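Local coordinates for malate dehydrogenase (Naegleria fowleri, PDB 6UM4) that catalyses the interconversion of malate and oxaloacetate, probably with NAD as the cofactor, at the interface of chains A and B. Sequence-based numbering; all coordinates share one arbitrary frame. Chains: chain A/B, Malate dehydrogenase.

The interface of chains A and B. Residues chain A 108, 111-112, 327, 333; chain B 108, 111-112, 115, 149.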
loop_
_atom_site.group_PDB
_atom_site.type_symbol
_atom_site.label_atom_id
_atom_site.label_comp_id
_atom_site.label_asym_id
_atom_site.label_seq_id
_atom_site.Cartn_x
_atom_site.Cartn_y
_atom_site.Cartn_z
ATOM N N GLN A 108 -0.321 0.018 -11.968
ATOM C CA GLN A 108 0.178 0.786 -10.830
ATOM C C GLN A 108 -0.842 0.828 -9.697
ATOM O O GLN A 108 -0.478 0.684 -8.520
ATOM C CB GLN A 108 0.565 2.193 -11.282
ATOM C CG GLN A 108 1.847 2.225 -12.101
ATOM C CD GLN A 108 3.015 1.563 -11.387
ATOM O OE1 GLN A 108 3.276 1.820 -10.206
ATOM N NE2 GLN A 108 3.712 0.680 -12.100
ATOM N N ASN A 111 -0.684 -2.463 -7.908
ATOM C CA ASN A 111 0.520 -2.593 -7.076
ATOM C C ASN A 111 0.286 -2.090 -5.650
ATOM O O ASN A 111 0.823 -2.665 -4.695
ATOM C CB ASN A 111 1.689 -1.857 -7.738
ATOM C CG ASN A 111 2.964 -1.857 -6.882
ATOM O OD1 ASN A 111 3.298 -0.847 -6.243
ATOM N ND2 ASN A 111 3.699 -2.963 -6.902
ATOM N N SER A 112 -0.541 -1.052 -5.478
ATOM C CA SER A 112 -0.899 -0.600 -4.139
ATOM C C SER A 112 -2.112 -1.330 -3.583
ATOM O O SER A 112 -2.169 -1.591 -2.374
ATOM C CB SER A 112 -1.143 0.917 -4.126
ATOM O OG SER A 112 0.074 1.622 -4.320
ATOM N N ARG A 327 4.155 15.058 -10.111
ATOM C CA ARG A 327 4.912 13.813 -9.997
ATOM C C ARG A 327 5.386 13.244 -11.327
ATOM O O ARG A 327 6.356 12.477 -11.337
ATOM C CB ARG A 327 4.071 12.732 -9.312
ATOM C CG ARG A 327 3.600 13.084 -7.922
ATOM C CD ARG A 327 3.048 11.858 -7.209
ATOM N NE ARG A 327 4.096 10.938 -6.786
ATOM C CZ ARG A 327 3.918 9.992 -5.875
ATOM N NH1 ARG A 327 2.694 9.737 -5.423
ATOM N NH2 ARG A 327 4.932 9.211 -5.522
ATOM N N ALA A 333 -1.579 5.466 -6.272
ATOM C CA ALA A 333 -1.665 5.076 -4.871
ATOM C C ALA A 333 -2.968 5.566 -4.242
ATOM O O ALA A 333 -3.603 4.840 -3.470
ATOM C CB ALA A 333 -0.449 5.613 -4.105
ATOM N N GLN B 108 9.715 4.642 -4.979
ATOM C CA GLN B 108 8.686 3.614 -5.118
ATOM C C GLN B 108 8.388 2.928 -3.791
ATOM O O GLN B 108 7.239 2.556 -3.529
ATOM C CB GLN B 108 9.103 2.610 -6.195
ATOM C CG GLN B 108 8.842 3.101 -7.608
ATOM C CD GLN B 108 7.358 3.403 -7.826
ATOM O OE1 GLN B 108 6.493 2.583 -7.488
ATOM N NE2 GLN B 108 7.054 4.586 -8.365
ATOM N N ASN B 111 6.256 5.190 -1.904
ATOM C CA ASN B 111 4.922 5.210 -2.512
ATOM C C ASN B 111 4.002 4.146 -1.910
ATOM O O ASN B 111 2.795 4.376 -1.753
ATOM C CB ASN B 111 5.036 5.016 -4.029
ATOM C CG ASN B 111 3.671 4.935 -4.722
ATOM O OD1 ASN B 111 3.210 3.845 -5.085
ATOM N ND2 ASN B 111 3.038 6.083 -4.933
ATOM N N SER B 112 4.550 2.977 -1.559
ATOM C CA SER B 112 3.760 1.959 -0.875
ATOM C C SER B 112 3.776 2.145 0.636
ATOM O O SER B 112 2.729 1.984 1.276
ATOM C CB SER B 112 4.290 0.562 -1.200
ATOM O OG SER B 112 4.086 0.230 -2.549
ATOM N N PHE B 115 1.320 5.234 2.687
ATOM C CA PHE B 115 -0.114 5.007 2.852
ATOM C C PHE B 115 -0.401 3.999 3.950
ATOM O O PHE B 115 -1.440 4.087 4.609
ATOM C CB PHE B 115 -0.707 4.550 1.527
ATOM C CG PHE B 115 -0.903 5.668 0.570
ATOM C CD1 PHE B 115 -2.156 6.186 0.349
ATOM C CD2 PHE B 115 0.177 6.229 -0.083
ATOM C CE1 PHE B 115 -2.327 7.253 -0.506
ATOM C CE2 PHE B 115 0.000 7.288 -0.940
ATOM C CZ PHE B 115 -1.262 7.798 -1.156
ATOM N N GLU B 149 -1.243 13.284 -2.812
ATOM C CA GLU B 149 -1.853 11.954 -2.804
ATOM C C GLU B 149 -2.154 11.489 -1.390
ATOM O O GLU B 149 -3.162 10.821 -1.153
ATOM C CB GLU B 149 -0.956 10.936 -3.508
ATOM C CG GLU B 149 -0.940 11.065 -5.016
ATOM C CD GLU B 149 -0.784 9.721 -5.725
ATOM O OE1 GLU B 149 0.328 9.469 -6.239
ATOM O OE2 GLU B 149 -1.766 8.928 -5.774
HETATM O O HOH W 1 0.142 2.837 -1.731
HETATM O O HOH W 2 1.917 -1.875 -1.892
HETATM O O HOH W 3 0.913 6.876 -6.761
#
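A:Arg327 reaches across to B:Glu149 at the two-fold interface of this lactate/malate dehydrogenase family pair, a dimer that is probably the biological one, as is common among malate dehydrogenases. The salt bridge runs from guanidinium NH1 of A:Arg327 to carboxylate OE1 of B:Glu149 at 2.5 Å, and it is neither straight nor flat. The nitrogen meets OE1 on its anti side, tilted out of the carboxylate plane, and the oxygen is likewise tilted from the guanidinium plane. The two planes stand 65° apart, and the bond is bent, with 122° at hydrogen. A bend at the third torsion turns the guanidinium across the glutamate, a reach that suits a long side chain at the end of helix 319-327.

OE1 of B:Glu149 also takes water 3 at 2.7 Å. This water also contacts the backbone N of A:Ala333, in the first turn of helix 332-348, and amide ND2 of B:Asn111, each at 2.9 Å, so one carboxylate oxygen serves both the arginine and a water joining the chains. B:Asn111 holds its CG anti to the backbone N (chi1 176°), which carries the amide across to A:Ala333; the second torsion then turns ND2 to water 3.

Alanine may suit its place because a small methyl can pack near a ring: CB of A:Ala333 lies 3.6 Å from CE2 of B:Phe115.

Nearer the axis the two 108-118 helices face each other. Hydroxyl OG of A:Ser112 and amide OD1 of B:Asn111 lie 3.9 Å apart, too far for a hydrogen bond, and the contact runs instead through water to the backbone: water 1 joins that hydroxyl to the carbonyl O of B:Asn111, and water 2 pairs the hydroxyl of B:Ser112 with the carbonyl O of A:Asn111. Serine's short hydroxyl is well suited to bonding a water between helices.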